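Local coordinates for protein arginyl-trna synthetase (Thermus thermophilus, PDB 1IQ0) that probably joins L-arginine to its cognate tRNA at the expense of ATP, as a monomeric class I aminoacyl-tRNA synthetase, at residues R141-G153 and A232-V244. Sequence-based numbering, arbitrary orientation.
Sequences REVLVLNYIDDTG and ARYDLLVWESDIV
Asp151, just past strand 141-149, grips Ser241 in the first turn of helix 240-245 and illustrates how an acidic side chain can hold a helix start against the end of a parallel strand pair. Its CB lies 3.5 Å from CE3 of Trp239, whose six-membered ring carries CG2 of Ile149 over one face in a CH-pi contact. With chi1 at 64°, CG sits between the backbone N and the carbonyl carbon, at the edge of the indole and in its plane. Beyond it the carboxylate forks: OD1 accepts the hydroxyl OG of Ser241 at 2.6 Å, and OD2 accepts the backbone N of Ser241 at 3.0 Å, both through syn lone pairs. Were alanine to replace Asp151, the Ser241 hydroxyl and amide would probably lose these acceptors, leaving the helix start less firmly held. Nearby, Tyr148 OH donates to OE1 of Glu240 at a modelled 2.5 Å, the exact length doubtful, while Lys304 pairs with OE2. Bonds such as Ile149 N to Val238 O (2.8 Å) join the parallel strands of this Rossmann-type class I catalytic domain, strand 141-149 lying between 104-108 and 236-239; helix 120-138 packs on Val143 and Val145, helix 213-229 on Trp239.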
ATOM      1  N   ARG A 141     -13.599   0.285   1.137  1.00 25.68           N
ATOM      2  CA  ARG A 141     -13.448  -0.872   2.014  1.00 26.13           C
ATOM      3  C   ARG A 141     -13.262  -0.512   3.480  1.00 26.59           C
ATOM      4  O   ARG A 141     -12.699   0.538   3.811  1.00 26.76           O
ATOM      5  CB  ARG A 141     -12.266  -1.737   1.559  1.00 19.39           C
ATOM      6  CG  ARG A 141     -12.332  -2.176   0.096  1.00 20.12           C
ATOM      7  CD  ARG A 141     -13.682  -2.794  -0.250  1.00 25.37           C
ATOM      8  NE  ARG A 141     -13.960  -4.027   0.485  1.00 29.77           N
ATOM      9  CZ  ARG A 141     -13.410  -5.205   0.210  1.00 30.28           C
ATOM     10  NH1 ARG A 141     -12.542  -5.319  -0.787  1.00 37.25           N
ATOM     11  NH2 ARG A 141     -13.741  -6.276   0.922  1.00 28.60           N
ATOM     12  N   GLU A 142     -13.755  -1.389   4.354  1.00 26.03           N
ATOM     13  CA  GLU A 142     -13.616  -1.215   5.796  1.00 25.23           C
ATOM     14  C   GLU A 142     -12.249  -1.833   6.076  1.00 26.22           C
ATOM     15  O   GLU A 142     -12.076  -3.051   5.994  1.00 26.53           O
ATOM     16  CB  GLU A 142     -14.713  -1.974   6.546  1.00 24.42           C
ATOM     17  CG  GLU A 142     -14.630  -1.804   8.054  1.00 30.97           C
ATOM     18  CD  GLU A 142     -15.709  -2.558   8.797  1.00 35.14           C
ATOM     19  OE1 GLU A 142     -15.753  -2.447  10.039  1.00 36.18           O
ATOM     20  OE2 GLU A 142     -16.513  -3.260   8.149  1.00 38.58           O
ATOM     21  N   VAL A 143     -11.284  -0.980   6.401  1.00 23.95           N
ATOM     22  CA  VAL A 143      -9.906  -1.409   6.606  1.00 21.03           C
ATOM     23  C   VAL A 143      -9.354  -1.308   8.020  1.00 23.01           C
ATOM     24  O   VAL A 143      -9.627  -0.352   8.743  1.00 23.03           O
ATOM     25  CB  VAL A 143      -8.967  -0.601   5.664  1.00 25.57           C
ATOM     26  CG1 VAL A 143      -7.511  -0.999   5.874  1.00 24.70           C
ATOM     27  CG2 VAL A 143      -9.387  -0.821   4.218  1.00 24.39           C
ATOM     28  N   LEU A 144      -8.564  -2.307   8.396  1.00 20.55           N
ATOM     29  CA  LEU A 144      -7.913  -2.335   9.700  1.00 19.03           C
ATOM     30  C   LEU A 144      -6.461  -2.725   9.467  1.00 19.07           C
ATOM     31  O   LEU A 144      -6.173  -3.654   8.709  1.00 21.76           O
ATOM     32  CB  LEU A 144      -8.582  -3.348  10.631  1.00 19.53           C
ATOM     33  CG  LEU A 144      -9.968  -2.986  11.167  1.00 22.92           C
ATOM     34  CD1 LEU A 144     -10.456  -4.121  12.071  1.00 27.56           C
ATOM     35  CD2 LEU A 144      -9.917  -1.667  11.943  1.00 19.61           C
ATOM     36  N   VAL A 145      -5.550  -1.999  10.103  1.00 16.46           N
ATOM     37  CA  VAL A 145      -4.122  -2.257   9.963  1.00 16.81           C
ATOM     38  C   VAL A 145      -3.579  -2.927  11.228  1.00 17.58           C
ATOM     39  O   VAL A 145      -3.720  -2.413  12.339  1.00 17.25           O
ATOM     40  CB  VAL A 145      -3.360  -0.936   9.690  1.00 21.30           C
ATOM     41  CG1 VAL A 145      -1.851  -1.160   9.764  1.00 18.01           C
ATOM     42  CG2 VAL A 145      -3.739  -0.407   8.312  1.00 20.54           C
ATOM     43  N   LEU A 146      -2.957  -4.082  11.046  1.00 18.31           N
ATOM     44  CA  LEU A 146      -2.405  -4.829  12.166  1.00 16.75           C
ATOM     45  C   LEU A 146      -0.887  -4.882  12.094  1.00 17.58           C
ATOM     46  O   LEU A 146      -0.320  -5.048  11.017  1.00 17.05           O
ATOM     47  CB  LEU A 146      -2.971  -6.254  12.161  1.00 13.70           C
ATOM     48  CG  LEU A 146      -2.519  -7.257  13.232  1.00 16.16           C
ATOM     49  CD1 LEU A 146      -3.536  -8.381  13.313  1.00 16.27           C
ATOM     50  CD2 LEU A 146      -1.129  -7.817  12.900  1.00 19.46           C
ATOM     51  N   ASN A 147      -0.240  -4.727  13.247  1.00 15.99           N
ATOM     52  CA  ASN A 147       1.216  -4.801  13.334  1.00 16.41           C
ATOM     53  C   ASN A 147       1.530  -5.961  14.294  1.00 17.15           C
ATOM     54  O   ASN A 147       1.191  -5.904  15.475  1.00 16.16           O
ATOM     55  CB  ASN A 147       1.780  -3.478  13.865  1.00 15.92           C
ATOM     56  CG  ASN A 147       3.305  -3.425  13.825  1.00 18.67           C
ATOM     57  OD1 ASN A 147       3.908  -2.375  14.072  1.00 25.00           O
ATOM     58  ND2 ASN A 147       3.933  -4.552  13.518  1.00 14.90           N
ATOM     59  N   TYR A 148       2.149  -7.019  13.769  1.00 20.32           N
ATOM     60  CA  TYR A 148       2.485  -8.208  14.556  1.00 18.80           C
ATOM     61  C   TYR A 148       3.803  -8.027  15.293  1.00 19.43           C
ATOM     62  O   TYR A 148       4.820  -7.729  14.679  1.00 19.27           O
ATOM     63  CB  TYR A 148       2.569  -9.437  13.641  1.00 16.37           C
ATOM     64  CG  TYR A 148       3.215 -10.653  14.278  1.00 19.48           C
ATOM     65  CD1 TYR A 148       2.609 -11.307  15.353  1.00 18.76           C
ATOM     66  CD2 TYR A 148       4.444 -11.132  13.818  1.00 17.99           C
ATOM     67  CE1 TYR A 148       3.212 -12.412  15.960  1.00 12.48           C
ATOM     68  CE2 TYR A 148       5.057 -12.235  14.413  1.00 14.26           C
ATOM     69  CZ  TYR A 148       4.433 -12.870  15.487  1.00 14.41           C
ATOM     70  OH  TYR A 148       5.018 -13.969  16.067  1.00 14.62           O
ATOM     71  N   ILE A 149       3.778  -8.221  16.609  1.00 23.39           N
ATOM     72  CA  ILE A 149       4.968  -8.048  17.437  1.00 20.90           C
ATOM     73  C   ILE A 149       5.482  -9.400  17.952  1.00 21.17           C
ATOM     74  O   ILE A 149       4.870 -10.018  18.820  1.00 19.25           O
ATOM     75  CB  ILE A 149       4.657  -7.121  18.651  1.00 16.45           C
ATOM     76  CG1 ILE A 149       3.874  -5.881  18.191  1.00 16.07           C
ATOM     77  CG2 ILE A 149       5.955  -6.692  19.333  1.00 14.71           C
ATOM     78  CD1 ILE A 149       4.617  -4.979  17.187  1.00 13.90           C
ATOM     79  N   ASP A 150       6.605  -9.857  17.404  1.00 17.57           N
ATOM     80  CA  ASP A 150       7.195 -11.134  17.810  1.00 19.42           C
ATOM     81  C   ASP A 150       8.037 -10.897  19.070  1.00 17.63           C
ATOM     82  O   ASP A 150       9.262 -10.844  19.017  1.00 18.26           O
ATOM     83  CB  ASP A 150       8.073 -11.689  16.676  1.00 12.76           C
ATOM     84  CG  ASP A 150       8.547 -13.124  16.943  1.00 18.31           C
ATOM     85  OD1 ASP A 150       8.306 -13.634  18.046  1.00 19.80           O
ATOM     86  OD2 ASP A 150       9.169 -13.743  16.051  1.00 21.11           O
ATOM     87  N   ASP A 151       7.372 -10.753  20.207  1.00 14.23           N
ATOM     88  CA  ASP A 151       8.076 -10.482  21.452  1.00 17.51           C
ATOM     89  C   ASP A 151       8.733 -11.687  22.121  1.00 18.51           C
ATOM     90  O   ASP A 151       9.344 -11.532  23.170  1.00 17.18           O
ATOM     91  CB  ASP A 151       7.135  -9.809  22.453  1.00 16.94           C
ATOM     92  CG  ASP A 151       5.981 -10.697  22.849  1.00 26.02           C
ATOM     93  OD1 ASP A 151       5.579 -10.651  24.030  1.00 28.19           O
ATOM     94  OD2 ASP A 151       5.472 -11.431  21.974  1.00 23.63           O
ATOM     95  N   THR A 152       8.613 -12.875  21.527  1.00 19.89           N
ATOM     96  CA  THR A 152       9.224 -14.070  22.101  1.00 19.98           C
ATOM     97  C   THR A 152      10.282 -14.625  21.157  1.00 19.27           C
ATOM     98  O   THR A 152      10.741 -15.756  21.320  1.00 20.57           O
ATOM     99  CB  THR A 152       8.184 -15.198  22.346  1.00 19.70           C
ATOM    100  OG1 THR A 152       7.687 -15.673  21.089  1.00 21.69           O
ATOM    101  CG2 THR A 152       7.025 -14.689  23.177  1.00 15.03           C
ATOM    102  N   GLY A 153      10.676 -13.827  20.173  1.00 15.19           N
ATOM    103  CA  GLY A 153      11.647 -14.304  19.200  1.00 16.81           C
ATOM    104  C   GLY A 153      13.091 -14.313  19.657  1.00 20.51           C
ATOM    105  O   GLY A 153      13.485 -13.547  20.531  1.00 20.69           O
ATOM    106  N   ALA A 232       2.796   6.388   8.898  1.00 21.20           N
ATOM    107  CA  ALA A 232       2.093   5.107   8.789  1.00 22.76           C
ATOM    108  C   ALA A 232       1.016   5.072   9.877  1.00 22.26           C
ATOM    109  O   ALA A 232       1.193   5.666  10.940  1.00 21.19           O
ATOM    110  CB  ALA A 232       3.075   3.958   8.991  1.00 21.00           C
ATOM    111  N   ARG A 233      -0.092   4.382   9.620  1.00 28.26           N
ATOM    112  CA  ARG A 233      -1.174   4.304  10.607  1.00 29.89           C
ATOM    113  C   ARG A 233      -1.408   2.863  11.069  1.00 27.99           C
ATOM    114  O   ARG A 233      -1.259   1.930  10.289  1.00 22.49           O
ATOM    115  CB  ARG A 233      -2.479   4.855  10.016  1.00 46.15           C
ATOM    116  CG  ARG A 233      -2.304   6.023   9.049  1.00 54.52           C
ATOM    117  CD  ARG A 233      -3.645   6.605   8.580  1.00 54.57           C
ATOM    118  NE  ARG A 233      -4.642   5.586   8.246  1.00 62.76           N
ATOM    119  CZ  ARG A 233      -4.440   4.565   7.417  1.00 66.03           C
ATOM    120  NH1 ARG A 233      -3.267   4.410   6.822  1.00 64.27           N
ATOM    121  NH2 ARG A 233      -5.413   3.689   7.187  1.00 63.02           N
ATOM    122  N   TYR A 234      -1.775   2.682  12.337  1.00 26.23           N
ATOM    123  CA  TYR A 234      -2.033   1.343  12.863  1.00 22.23           C
ATOM    124  C   TYR A 234      -3.266   1.304  13.745  1.00 23.18           C
ATOM    125  O   TYR A 234      -3.519   2.229  14.518  1.00 22.35           O
ATOM    126  CB  TYR A 234      -0.846   0.826  13.689  1.00 17.04           C
ATOM    127  CG  TYR A 234       0.475   0.838  12.964  1.00 16.87           C
ATOM    128  CD1 TYR A 234       1.276   1.978  12.962  1.00 17.49           C
ATOM    129  CD2 TYR A 234       0.916  -0.283  12.255  1.00 15.54           C
ATOM    130  CE1 TYR A 234       2.486   2.006  12.279  1.00 17.51           C
ATOM    131  CE2 TYR A 234       2.123  -0.264  11.559  1.00 16.85           C
ATOM    132  CZ  TYR A 234       2.901   0.887  11.578  1.00 16.37           C
ATOM    133  OH  TYR A 234       4.080   0.927  10.881  1.00 19.53           O
ATOM    134  N   ASP A 235      -4.030   0.221  13.638  1.00 20.23           N
ATOM    135  CA  ASP A 235      -5.216   0.056  14.466  1.00 20.89           C
ATOM    136  C   ASP A 235      -4.963  -0.968  15.575  1.00 22.76           C
ATOM    137  O   ASP A 235      -5.349  -0.767  16.727  1.00 25.08           O
ATOM    138  CB  ASP A 235      -6.400  -0.421  13.628  1.00 17.55           C
ATOM    139  CG  ASP A 235      -6.809   0.583  12.578  1.00 20.21           C
ATOM    140  OD1 ASP A 235      -6.549   0.332  11.382  1.00 20.19           O
ATOM    141  OD2 ASP A 235      -7.386   1.628  12.957  1.00 22.63           O
ATOM    142  N   LEU A 236      -4.302  -2.065  15.220  1.00 23.16           N
ATOM    143  CA  LEU A 236      -4.057  -3.131  16.179  1.00 21.47           C
ATOM    144  C   LEU A 236      -2.616  -3.602  16.282  1.00 21.31           C
ATOM    145  O   LEU A 236      -1.850  -3.564  15.323  1.00 21.90           O
ATOM    146  CB  LEU A 236      -4.907  -4.348  15.819  1.00 20.79           C
ATOM    147  CG  LEU A 236      -6.413  -4.181  15.625  1.00 21.58           C
ATOM    148  CD1 LEU A 236      -6.935  -5.314  14.746  1.00 22.38           C
ATOM    149  CD2 LEU A 236      -7.110  -4.161  16.982  1.00 19.98           C
ATOM    150  N   LEU A 237      -2.276  -4.072  17.469  1.00 21.84           N
ATOM    151  CA  LEU A 237      -0.971  -4.640  17.750  1.00 21.94           C
ATOM    152  C   LEU A 237      -1.316  -6.027  18.268  1.00 20.48           C
ATOM    153  O   LEU A 237      -2.219  -6.168  19.078  1.00 21.91           O
ATOM    154  CB  LEU A 237      -0.267  -3.858  18.858  1.00 21.04           C
ATOM    155  CG  LEU A 237       0.954  -2.989  18.551  1.00 24.02           C
ATOM    156  CD1 LEU A 237       0.723  -2.100  17.356  1.00 17.15           C
ATOM    157  CD2 LEU A 237       1.275  -2.172  19.796  1.00 20.87           C
ATOM    158  N   VAL A 238      -0.636  -7.050  17.771  1.00 20.78           N
ATOM    159  CA  VAL A 238      -0.854  -8.397  18.262  1.00 18.24           C
ATOM    160  C   VAL A 238       0.505  -8.959  18.651  1.00 20.14           C
ATOM    161  O   VAL A 238       1.417  -9.037  17.825  1.00 19.87           O
ATOM    162  CB  VAL A 238      -1.510  -9.318  17.208  1.00 15.33           C
ATOM    163  CG1 VAL A 238      -1.481 -10.750  17.700  1.00 10.14           C
ATOM    164  CG2 VAL A 238      -2.963  -8.899  16.985  1.00 12.46           C
ATOM    165  N   TRP A 239       0.630  -9.338  19.919  1.00 20.47           N
ATOM    166  CA  TRP A 239       1.870  -9.883  20.458  1.00 17.81           C
ATOM    167  C   TRP A 239       1.901 -11.413  20.443  1.00 16.00           C
ATOM    168  O   TRP A 239       0.923 -12.078  20.793  1.00 17.36           O
ATOM    169  CB  TRP A 239       2.079  -9.373  21.901  1.00 14.57           C
ATOM    170  CG  TRP A 239       2.191  -7.861  22.012  1.00 18.93           C
ATOM    171  CD1 TRP A 239       1.250  -6.941  21.645  1.00 18.05           C
ATOM    172  CD2 TRP A 239       3.320  -7.107  22.481  1.00 19.77           C
ATOM    173  NE1 TRP A 239       1.720  -5.669  21.850  1.00 16.24           N
ATOM    174  CE2 TRP A 239       2.988  -5.738  22.361  1.00 19.86           C
ATOM    175  CE3 TRP A 239       4.581  -7.455  22.988  1.00 19.90           C
ATOM    176  CZ2 TRP A 239       3.872  -4.710  22.729  1.00 19.68           C
ATOM    177  CZ3 TRP A 239       5.463  -6.433  23.356  1.00 20.19           C
ATOM    178  CH2 TRP A 239       5.102  -5.077  23.222  1.00 19.23           C
ATOM    179  N   GLU A 240       3.041 -11.969  20.040  1.00 15.09           N
ATOM    180  CA  GLU A 240       3.214 -13.411  20.004  1.00 19.12           C
ATOM    181  C   GLU A 240       2.874 -14.048  21.361  1.00 24.68           C
ATOM    182  O   GLU A 240       2.204 -15.083  21.413  1.00 24.21           O
ATOM    183  CB  GLU A 240       4.656 -13.750  19.604  1.00 14.97           C
ATOM    184  CG  GLU A 240       4.975 -15.246  19.577  1.00 16.68           C
ATOM    185  CD  GLU A 240       4.100 -16.021  18.602  1.00 23.56           C
ATOM    186  OE1 GLU A 240       3.761 -15.483  17.529  1.00 23.31           O
ATOM    187  OE2 GLU A 240       3.762 -17.178  18.899  1.00 19.09           O
ATOM    188  N   SER A 241       3.332 -13.445  22.459  1.00 17.38           N
ATOM    189  CA  SER A 241       3.033 -14.002  23.783  1.00 16.29           C
ATOM    190  C   SER A 241       1.529 -14.058  24.060  1.00 17.07           C
ATOM    191  O   SER A 241       1.062 -14.949  24.771  1.00 16.84           O
ATOM    192  CB  SER A 241       3.752 -13.221  24.896  1.00 18.57           C
ATOM    193  OG  SER A 241       3.424 -11.848  24.884  1.00 20.45           O
ATOM    194  N   ASP A 242       0.767 -13.113  23.514  1.00 19.99           N
ATOM    195  CA  ASP A 242      -0.690 -13.137  23.695  1.00 21.49           C
ATOM    196  C   ASP A 242      -1.283 -14.225  22.794  1.00 22.74           C
ATOM    197  O   ASP A 242      -2.280 -14.856  23.144  1.00 22.00           O
ATOM    198  CB  ASP A 242      -1.308 -11.780  23.353  1.00 13.59           C
ATOM    199  CG  ASP A 242      -0.983 -10.720  24.392  1.00 17.05           C
ATOM    200  OD1 ASP A 242      -0.740  -9.552  24.012  1.00 17.02           O
ATOM    201  OD2 ASP A 242      -0.975 -11.060  25.589  1.00 16.29           O
ATOM    202  N   ILE A 243      -0.669 -14.443  21.633  1.00 18.71           N
ATOM    203  CA  ILE A 243      -1.138 -15.481  20.718  1.00 19.32           C
ATOM    204  C   ILE A 243      -0.969 -16.848  21.400  1.00 20.51           C
ATOM    205  O   ILE A 243      -1.802 -17.740  21.243  1.00 20.03           O
ATOM    206  CB  ILE A 243      -0.346 -15.453  19.378  1.00 17.15           C
ATOM    207  CG1 ILE A 243      -0.854 -14.303  18.502  1.00 14.32           C
ATOM    208  CG2 ILE A 243      -0.472 -16.794  18.657  1.00 15.77           C
ATOM    209  CD1 ILE A 243      -0.157 -14.188  17.127  1.00 13.43           C
ATOM    210  N   VAL A 244       0.111 -17.000  22.162  1.00 15.63           N
ATOM    211  CA  VAL A 244       0.372 -18.245  22.880  1.00 16.13           C
ATOM    212  C   VAL A 244      -0.668 -18.440  23.993  1.00 16.20           C
ATOM    213  O   VAL A 244      -1.247 -19.519  24.126  1.00 18.92           O
ATOM    214  CB  VAL A 244       1.808 -18.248  23.493  1.00 23.04           C
ATOM    215  CG1 VAL A 244       1.985 -19.443  24.459  1.00 20.41           C
ATOM    216  CG2 VAL A 244       2.848 -18.332  22.370  1.00 23.26           C
TER